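Local coordinates for putative uncharacterized protein (Streptococcus pneumoniae, PDB 3NZ3) that probably binds mucin at the bacterial cell surface, through the mucin-binding domain that this chain represents, at residues I22-H27 with G68-V73; Q43-S48 with Q92-D97. All blocks are in the same frame, centred on the assembly; numbering follows the deposited sequence.

Interaction 1: residues I22-H27 with G68-V73; sequences ITRIIH and GNWDEV
The Trp70 indole presents one face to Arg24. CB of Arg24 sits over the middle of the six-membered ring, 3.5 Å from its centroid, a CH-pi contact. At the edge of the indole lies the backbone carbonyl of Ile22. Trp70 NE1 gives Ile22 O a weak hydrogen bond of 3.4 Å, with an N-H...O angle of 151°. The benzo side of the ring also meets Ile22, whose CG2 lies 3.6 Å from Trp70 CZ2; the two side chains cross at about a right angle.

The Arg24 guanidinium plane is tilted 31° from the indole. Trp70 CB lies over one guanidinium face, toward its rim, and the backbone O of Asp71 lies at the edge, in plane, 3.0 Å from Arg24 NH2. The Arg24 chain bends at chi3 (74°), which brings NE close to Trp70 CB. NE bonds to Gln43 OE1 and NH1 to the carbonyl of Glu90, so the buried charge is gripped from strands 39-53 and 88-94.

Strands 22-27 and 68-70 run nearly parallel, 8.6 Å apart at their axes. They belong to different sheets of this all-beta, Ig-like domain. One is the four-stranded mixed sheet, the other the hairpin of 68-74 and 88-94, and Trp70 bridges the gap between them.

Further along, Ile26 and Val73 reach toward each other tip to tip, with Ile26 CD1 3.7 Å from Val73 CG2. Ile26 also touches Val105 of strand 101-107.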
ATOM      1  N   ILE A  22      -3.051   3.949   5.068  1.00 18.56           N
ATOM      2  CA  ILE A  22      -2.708   4.165   3.667  1.00 18.73           C
ATOM      3  C   ILE A  22      -2.318   2.808   3.092  1.00 18.58           C
ATOM      4  O   ILE A  22      -1.481   2.105   3.666  1.00 18.23           O
ATOM      5  CB  ILE A  22      -1.553   5.188   3.515  1.00 18.81           C
ATOM      6  CG1 ILE A  22      -1.890   6.479   4.279  1.00 19.61           C
ATOM      7  CG2 ILE A  22      -1.302   5.504   2.039  1.00 18.96           C
ATOM      8  CD1 ILE A  22      -0.706   7.362   4.566  1.00 20.14           C
ATOM      9  N   THR A  23      -2.935   2.441   1.971  1.00 18.39           N
ATOM     10  CA  THR A  23      -2.855   1.068   1.474  1.00 18.52           C
ATOM     11  C   THR A  23      -2.376   0.982   0.020  1.00 18.57           C
ATOM     12  O   THR A  23      -2.795   1.769  -0.840  1.00 18.32           O
ATOM     13  CB  THR A  23      -4.228   0.356   1.617  1.00 18.96           C
ATOM     14  OG1 THR A  23      -4.717   0.508   2.956  1.00 17.81           O
ATOM     15  CG2 THR A  23      -4.116  -1.138   1.302  1.00 18.61           C
ATOM     16  N   ARG A  24      -1.484   0.028  -0.237  1.00 18.40           N
ATOM     17  CA  ARG A  24      -1.132  -0.340  -1.598  1.00 18.12           C
ATOM     18  C   ARG A  24      -1.704  -1.710  -1.937  1.00 18.10           C
ATOM     19  O   ARG A  24      -1.521  -2.685  -1.195  1.00 17.55           O
ATOM     20  CB  ARG A  24       0.383  -0.338  -1.816  1.00 18.52           C
ATOM     21  CG  ARG A  24       0.784  -0.726  -3.249  1.00 18.66           C
ATOM     22  CD  ARG A  24       2.257  -0.441  -3.528  1.00 19.66           C
ATOM     23  NE  ARG A  24       3.143  -1.402  -2.874  1.00 21.12           N
ATOM     24  CZ  ARG A  24       4.472  -1.373  -2.950  1.00 21.55           C
ATOM     25  NH1 ARG A  24       5.086  -0.429  -3.661  1.00 21.46           N
ATOM     26  NH2 ARG A  24       5.188  -2.295  -2.319  1.00 21.20           N
ATOM     27  N   ILE A  25      -2.397  -1.773  -3.066  1.00 17.64           N
ATOM     28  CA  ILE A  25      -2.891  -3.044  -3.582  1.00 17.94           C
ATOM     29  C   ILE A  25      -2.161  -3.404  -4.866  1.00 18.03           C
ATOM     30  O   ILE A  25      -2.008  -2.568  -5.773  1.00 17.79           O
ATOM     31  CB  ILE A  25      -4.417  -3.015  -3.818  1.00 18.03           C
ATOM     32  CG1 ILE A  25      -5.144  -2.696  -2.502  1.00 18.42           C
ATOM     33  CG2 ILE A  25      -4.904  -4.354  -4.393  1.00 17.85           C
ATOM     34  CD1 ILE A  25      -6.627  -2.372  -2.652  1.00 20.26           C
ATOM     35  N   ILE A  26      -1.704  -4.650  -4.942  1.00 17.96           N
ATOM     36  CA  ILE A  26      -1.106  -5.155  -6.164  1.00 18.28           C
ATOM     37  C   ILE A  26      -2.063  -6.171  -6.782  1.00 18.74           C
ATOM     38  O   ILE A  26      -2.501  -7.110  -6.106  1.00 18.71           O
ATOM     39  CB  ILE A  26       0.286  -5.786  -5.915  1.00 18.31           C
ATOM     40  CG1 ILE A  26       1.137  -4.856  -5.042  1.00 18.38           C
ATOM     41  CG2 ILE A  26       0.987  -6.092  -7.254  1.00 18.71           C
ATOM     42  CD1 ILE A  26       2.396  -5.494  -4.479  1.00 19.76           C
ATOM     43  N   HIS A  27      -2.408  -5.948  -8.046  1.00 18.76           N
ATOM     44  CA  HIS A  27      -3.228  -6.881  -8.820  1.00 19.45           C
ATOM     45  C   HIS A  27      -2.342  -7.638  -9.794  1.00 19.42           C
ATOM     46  O   HIS A  27      -1.326  -7.109 -10.263  1.00 19.20           O
ATOM     47  CB  HIS A  27      -4.302  -6.157  -9.632  1.00 19.52           C
ATOM     48  CG  HIS A  27      -5.203  -5.276  -8.824  1.00 20.73           C
ATOM     49  ND1 HIS A  27      -6.155  -5.774  -7.960  1.00 22.27           N
ATOM     50  CD2 HIS A  27      -5.317  -3.927  -8.777  1.00 21.91           C
ATOM     51  CE1 HIS A  27      -6.811  -4.768  -7.407  1.00 22.96           C
ATOM     52  NE2 HIS A  27      -6.323  -3.638  -7.886  1.00 22.60           N
ATOM     53  N   GLY A  68       5.863   4.617   7.707  1.00 17.54           N
ATOM     54  CA  GLY A  68       5.821   3.191   7.434  1.00 17.95           C
ATOM     55  C   GLY A  68       6.486   2.841   6.121  1.00 18.28           C
ATOM     56  O   GLY A  68       7.221   3.645   5.529  1.00 17.48           O
ATOM     57  N   ASN A  69       6.205   1.627   5.665  1.00 19.01           N
ATOM     58  CA  ASN A  69       6.842   1.079   4.483  1.00 19.79           C
ATOM     59  C   ASN A  69       5.955  -0.016   3.906  1.00 19.70           C
ATOM     60  O   ASN A  69       5.499  -0.904   4.646  1.00 19.79           O
ATOM     61  CB  ASN A  69       8.205   0.501   4.876  1.00 20.34           C
ATOM     62  CG  ASN A  69       9.076   0.174   3.683  1.00 22.62           C
ATOM     63  OD1 ASN A  69       9.239  -0.996   3.327  1.00 26.51           O
ATOM     64  ND2 ASN A  69       9.664   1.202   3.073  1.00 23.77           N
ATOM     65  N   TRP A  70       5.687   0.064   2.603  1.00 19.46           N
ATOM     66  CA  TRP A  70       5.105  -1.059   1.873  1.00 19.73           C
ATOM     67  C   TRP A  70       6.260  -1.947   1.428  1.00 20.32           C
ATOM     68  O   TRP A  70       7.169  -1.480   0.746  1.00 19.61           O
ATOM     69  CB  TRP A  70       4.312  -0.591   0.650  1.00 19.60           C
ATOM     70  CG  TRP A  70       3.074   0.196   0.972  1.00 19.18           C
ATOM     71  CD1 TRP A  70       2.193  -0.046   1.982  1.00 19.07           C
ATOM     72  CD2 TRP A  70       2.561   1.331   0.257  1.00 19.70           C
ATOM     73  NE1 TRP A  70       1.173   0.872   1.955  1.00 19.14           N
ATOM     74  CE2 TRP A  70       1.372   1.730   0.907  1.00 19.41           C
ATOM     75  CE3 TRP A  70       2.992   2.052  -0.869  1.00 20.35           C
ATOM     76  CZ2 TRP A  70       0.609   2.819   0.476  1.00 20.14           C
ATOM     77  CZ3 TRP A  70       2.231   3.140  -1.297  1.00 20.59           C
ATOM     78  CH2 TRP A  70       1.054   3.511  -0.623  1.00 20.35           C
ATOM     79  N   ASP A  71       6.226  -3.214   1.829  1.00 20.79           N
ATOM     80  CA  ASP A  71       7.316  -4.136   1.537  1.00 22.05           C
ATOM     81  C   ASP A  71       7.385  -4.485   0.052  1.00 22.12           C
ATOM     82  O   ASP A  71       6.377  -4.435  -0.666  1.00 22.20           O
ATOM     83  CB  ASP A  71       7.171  -5.427   2.345  1.00 22.30           C
ATOM     84  CG  ASP A  71       7.410  -5.227   3.825  1.00 23.82           C
ATOM     85  OD1 ASP A  71       8.087  -4.251   4.210  1.00 25.00           O
ATOM     86  OD2 ASP A  71       6.904  -6.059   4.607  1.00 26.00           O
ATOM     87  N   GLU A  72       8.584  -4.844  -0.389  1.00 22.50           N
ATOM     88  CA  GLU A  72       8.784  -5.417  -1.714  1.00 22.50           C
ATOM     89  C   GLU A  72       7.939  -6.678  -1.871  1.00 22.39           C
ATOM     90  O   GLU A  72       7.804  -7.475  -0.931  1.00 21.92           O
ATOM     91  CB  GLU A  72      10.270  -5.747  -1.942  1.00 23.09           C
ATOM     92  CG  GLU A  72      10.532  -6.477  -3.258  1.00 24.33           C
ATOM     93  CD  GLU A  72      11.966  -6.965  -3.442  1.00 27.58           C
ATOM     94  OE1 GLU A  72      12.626  -7.327  -2.448  1.00 28.32           O
ATOM     95  OE2 GLU A  72      12.425  -7.004  -4.606  1.00 29.31           O
ATOM     96  N   VAL A  73       7.354  -6.845  -3.057  1.00 22.07           N
ATOM     97  CA  VAL A  73       6.623  -8.065  -3.385  1.00 22.29           C
ATOM     98  C   VAL A  73       7.109  -8.631  -4.720  1.00 22.67           C
ATOM     99  O   VAL A  73       6.906  -8.022  -5.769  1.00 21.95           O
ATOM    100  CB  VAL A  73       5.086  -7.839  -3.436  1.00 22.08           C
ATOM    101  CG1 VAL A  73       4.363  -9.144  -3.723  1.00 21.92           C
ATOM    102  CG2 VAL A  73       4.577  -7.243  -2.118  1.00 22.17           C
TER

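Interaction 2: residues Q43-S48 with Q92-D97; sequences QPVTLS and QEVTSD
Leu47 sets a methyl group against bare backbone. Its CD1 lies 3.4 Å from Thr95 C and equally 3.4 Å from Ser96 N, so a single branch meets the peptide link between those residues. CD1 is anti to Leu47 CA (chi2 -179°), which extends it away from its own backbone toward that link. CD1 also comes within 4.5 Å of Val94 CG1.

The second meeting is between valines. Val45 and Val94 reach toward each other tip to tip, their CG1 methyls 4.0 Å apart. The contact joins strand 39-53 of the four-stranded sheet to the end of strand 88-94 and the turn that follows. That turn is an ST turn: Thr95 OG1 accepts from Asp97 N at 3.3 Å. The link that Leu47 touches lies within this turn. Trp65 packs on both Leu47 and Ser96, while Trp70 packs on Val94.

Before the turn, Gln92 NE2 bonds to Glu93 O at 3.0 Å, and the bond is nearly straight at 173°. This ties a side-chain amide to its own strand. Between the two segments, by contrast, one contact is methyl to methyl and the other methyl to peptide, so they are joined by van der Waals contact without directional polar bonds.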
ATOM      1  N   GLN A  43      -1.531  -4.207   1.168  1.00 19.65           N
ATOM      2  CA  GLN A  43      -0.515  -3.730   2.111  1.00 19.40           C
ATOM      3  C   GLN A  43      -0.964  -2.471   2.862  1.00 19.01           C
ATOM      4  O   GLN A  43      -0.674  -1.349   2.422  1.00 19.10           O
ATOM      5  CB  GLN A  43       0.814  -3.463   1.386  1.00 19.54           C
ATOM      6  CG  GLN A  43       1.329  -4.645   0.559  1.00 19.08           C
ATOM      7  CD  GLN A  43       2.683  -4.389  -0.054  1.00 19.37           C
ATOM      8  OE1 GLN A  43       2.864  -3.463  -0.853  1.00 19.49           O
ATOM      9  NE2 GLN A  43       3.647  -5.216   0.309  1.00 18.67           N
ATOM     10  N   PRO A  44      -1.674  -2.648   3.995  1.00 18.78           N
ATOM     11  CA  PRO A  44      -2.132  -1.498   4.771  1.00 18.26           C
ATOM     12  C   PRO A  44      -1.070  -1.004   5.752  1.00 18.36           C
ATOM     13  O   PRO A  44      -0.429  -1.800   6.441  1.00 18.23           O
ATOM     14  CB  PRO A  44      -3.350  -2.040   5.516  1.00 18.99           C
ATOM     15  CG  PRO A  44      -3.083  -3.519   5.672  1.00 18.75           C
ATOM     16  CD  PRO A  44      -2.134  -3.929   4.569  1.00 18.54           C
ATOM     17  N   VAL A  45      -0.862   0.306   5.786  1.00 17.93           N
ATOM     18  CA  VAL A  45       0.039   0.901   6.762  1.00 17.55           C
ATOM     19  C   VAL A  45      -0.742   1.918   7.589  1.00 17.33           C
ATOM     20  O   VAL A  45      -1.374   2.817   7.038  1.00 17.28           O
ATOM     21  CB  VAL A  45       1.285   1.513   6.085  1.00 17.58           C
ATOM     22  CG1 VAL A  45       2.044   2.442   7.040  1.00 18.05           C
ATOM     23  CG2 VAL A  45       2.213   0.391   5.566  1.00 17.42           C
ATOM     24  N   THR A  46      -0.702   1.757   8.909  1.00 16.83           N
ATOM     25  CA  THR A  46      -1.472   2.605   9.814  1.00 16.56           C
ATOM     26  C   THR A  46      -0.556   3.539  10.592  1.00 16.14           C
ATOM     27  O   THR A  46       0.195   3.114  11.474  1.00 16.12           O
ATOM     28  CB  THR A  46      -2.378   1.753  10.746  1.00 16.70           C
ATOM     29  OG1 THR A  46      -3.300   1.013   9.938  1.00 16.80           O
ATOM     30  CG2 THR A  46      -3.173   2.626  11.731  1.00 15.90           C
ATOM     31  N   LEU A  47      -0.620   4.819  10.235  1.00 15.82           N
ATOM     32  CA  LEU A  47       0.193   5.854  10.867  1.00 15.67           C
ATOM     33  C   LEU A  47      -0.577   6.503  12.004  1.00 15.49           C
ATOM     34  O   LEU A  47      -1.806   6.418  12.050  1.00 15.29           O
ATOM     35  CB  LEU A  47       0.611   6.909   9.838  1.00 15.61           C
ATOM     36  CG  LEU A  47       1.295   6.365   8.578  1.00 16.11           C
ATOM     37  CD1 LEU A  47       1.664   7.498   7.665  1.00 15.78           C
ATOM     38  CD2 LEU A  47       2.532   5.535   8.925  1.00 16.13           C
ATOM     39  N   SER A  48       0.145   7.145  12.920  1.00 15.26           N
ATOM     40  CA  SER A  48      -0.485   7.773  14.076  1.00 15.74           C
ATOM     41  C   SER A  48       0.186   9.083  14.466  1.00 15.58           C
ATOM     42  O   SER A  48       1.357   9.311  14.167  1.00 15.46           O
ATOM     43  CB  SER A  48      -0.477   6.830  15.281  1.00 15.19           C
ATOM     44  OG  SER A  48       0.816   6.787  15.873  1.00 16.99           O
ATOM     45  N   GLN A  92       8.290   0.737  -0.667  1.00 23.27           N
ATOM     46  CA  GLN A  92       8.090   2.185  -0.742  1.00 23.16           C
ATOM     47  C   GLN A  92       7.820   2.779   0.637  1.00 22.79           C
ATOM     48  O   GLN A  92       6.998   2.252   1.386  1.00 21.98           O
ATOM     49  CB  GLN A  92       6.928   2.527  -1.683  1.00 23.22           C
ATOM     50  CG  GLN A  92       6.819   4.022  -2.023  1.00 24.66           C
ATOM     51  CD  GLN A  92       5.397   4.468  -2.323  1.00 26.67           C
ATOM     52  OE1 GLN A  92       4.838   4.148  -3.375  1.00 27.53           O
ATOM     53  NE2 GLN A  92       4.808   5.229  -1.399  1.00 27.69           N
ATOM     54  N   GLU A  93       8.507   3.878   0.957  1.00 22.56           N
ATOM     55  CA  GLU A  93       8.243   4.625   2.194  1.00 22.54           C
ATOM     56  C   GLU A  93       6.825   5.193   2.173  1.00 22.04           C
ATOM     57  O   GLU A  93       6.355   5.691   1.144  1.00 21.76           O
ATOM     58  CB  GLU A  93       9.254   5.765   2.390  1.00 23.17           C
ATOM     59  CG  GLU A  93       9.200   6.402   3.796  1.00 24.58           C
ATOM     60  CD  GLU A  93       9.909   7.757   3.899  1.00 25.59           C
ATOM     61  OE1 GLU A  93      10.110   8.431   2.865  0.50 25.00           O
ATOM     62  OE2 GLU A  93      10.241   8.151   5.038  0.50 25.93           O
ATOM     63  N   VAL A  94       6.152   5.097   3.313  1.00 21.36           N
ATOM     64  CA  VAL A  94       4.801   5.611   3.479  1.00 20.83           C
ATOM     65  C   VAL A  94       4.839   6.700   4.558  1.00 20.82           C
ATOM     66  O   VAL A  94       5.325   6.476   5.673  1.00 20.31           O
ATOM     67  CB  VAL A  94       3.794   4.483   3.868  1.00 20.63           C
ATOM     68  CG1 VAL A  94       2.372   5.028   3.992  1.00 20.19           C
ATOM     69  CG2 VAL A  94       3.811   3.356   2.839  1.00 20.75           C
ATOM     70  N   THR A  95       4.363   7.887   4.205  1.00 20.81           N
ATOM     71  CA  THR A  95       4.274   8.994   5.160  1.00 21.04           C
ATOM     72  C   THR A  95       2.833   9.470   5.176  1.00 20.99           C
ATOM     73  O   THR A  95       2.024   9.009   4.372  1.00 20.28           O
ATOM     74  CB  THR A  95       5.194  10.180   4.780  1.00 21.48           C
ATOM     75  OG1 THR A  95       4.670  10.845   3.621  1.00 21.75           O
ATOM     76  CG2 THR A  95       6.627   9.724   4.527  1.00 21.70           C
ATOM     77  N   SER A  96       2.507  10.398   6.072  1.00 21.31           N
ATOM     78  CA  SER A  96       1.140  10.910   6.163  1.00 21.98           C
ATOM     79  C   SER A  96       0.678  11.626   4.889  1.00 22.47           C
ATOM     80  O   SER A  96      -0.518  11.814   4.686  1.00 22.51           O
ATOM     81  CB  SER A  96       0.978  11.832   7.372  1.00 21.84           C
ATOM     82  OG  SER A  96       1.863  12.939   7.292  1.00 22.53           O
ATOM     83  N   ASP A  97       1.626  12.007   4.038  1.00 23.56           N
ATOM     84  CA  ASP A  97       1.312  12.662   2.771  1.00 24.56           C
ATOM     85  C   ASP A  97       1.074  11.672   1.624  1.00 24.94           C
ATOM     86  O   ASP A  97       0.571  12.060   0.564  1.00 25.16           O
ATOM     87  CB  ASP A  97       2.412  13.663   2.397  1.00 25.00           C
ATOM     88  CG  ASP A  97       2.541  14.796   3.411  1.00 26.38           C
ATOM     89  OD1 ASP A  97       1.505  15.368   3.820  1.00 26.72           O
ATOM     90  OD2 ASP A  97       3.686  15.100   3.804  1.00 27.61           O
TER

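How the interactions relate
The centres of interactions 1 and 2 lie about 9 Å apart, and the two contacts touch. Both join the same pair of sheets. Strands 14-30 and 39-53 are antiparallel neighbours in the four-stranded sheet, where Arg24 O and Gln43 N probably bond. Strands 68-74 and 88-94 form the two-stranded hairpin, where Gly68 N and Val94 O probably bond. Along the chain the segments alternate: 22-27, 43-48, 68-73, then 92-97. Each contact thus takes one strand from each sheet. Together they hold the hairpin over the larger sheet near the middle of this elongated mucin-binding domain, with apolar groups and the buried Arg24 between the layers.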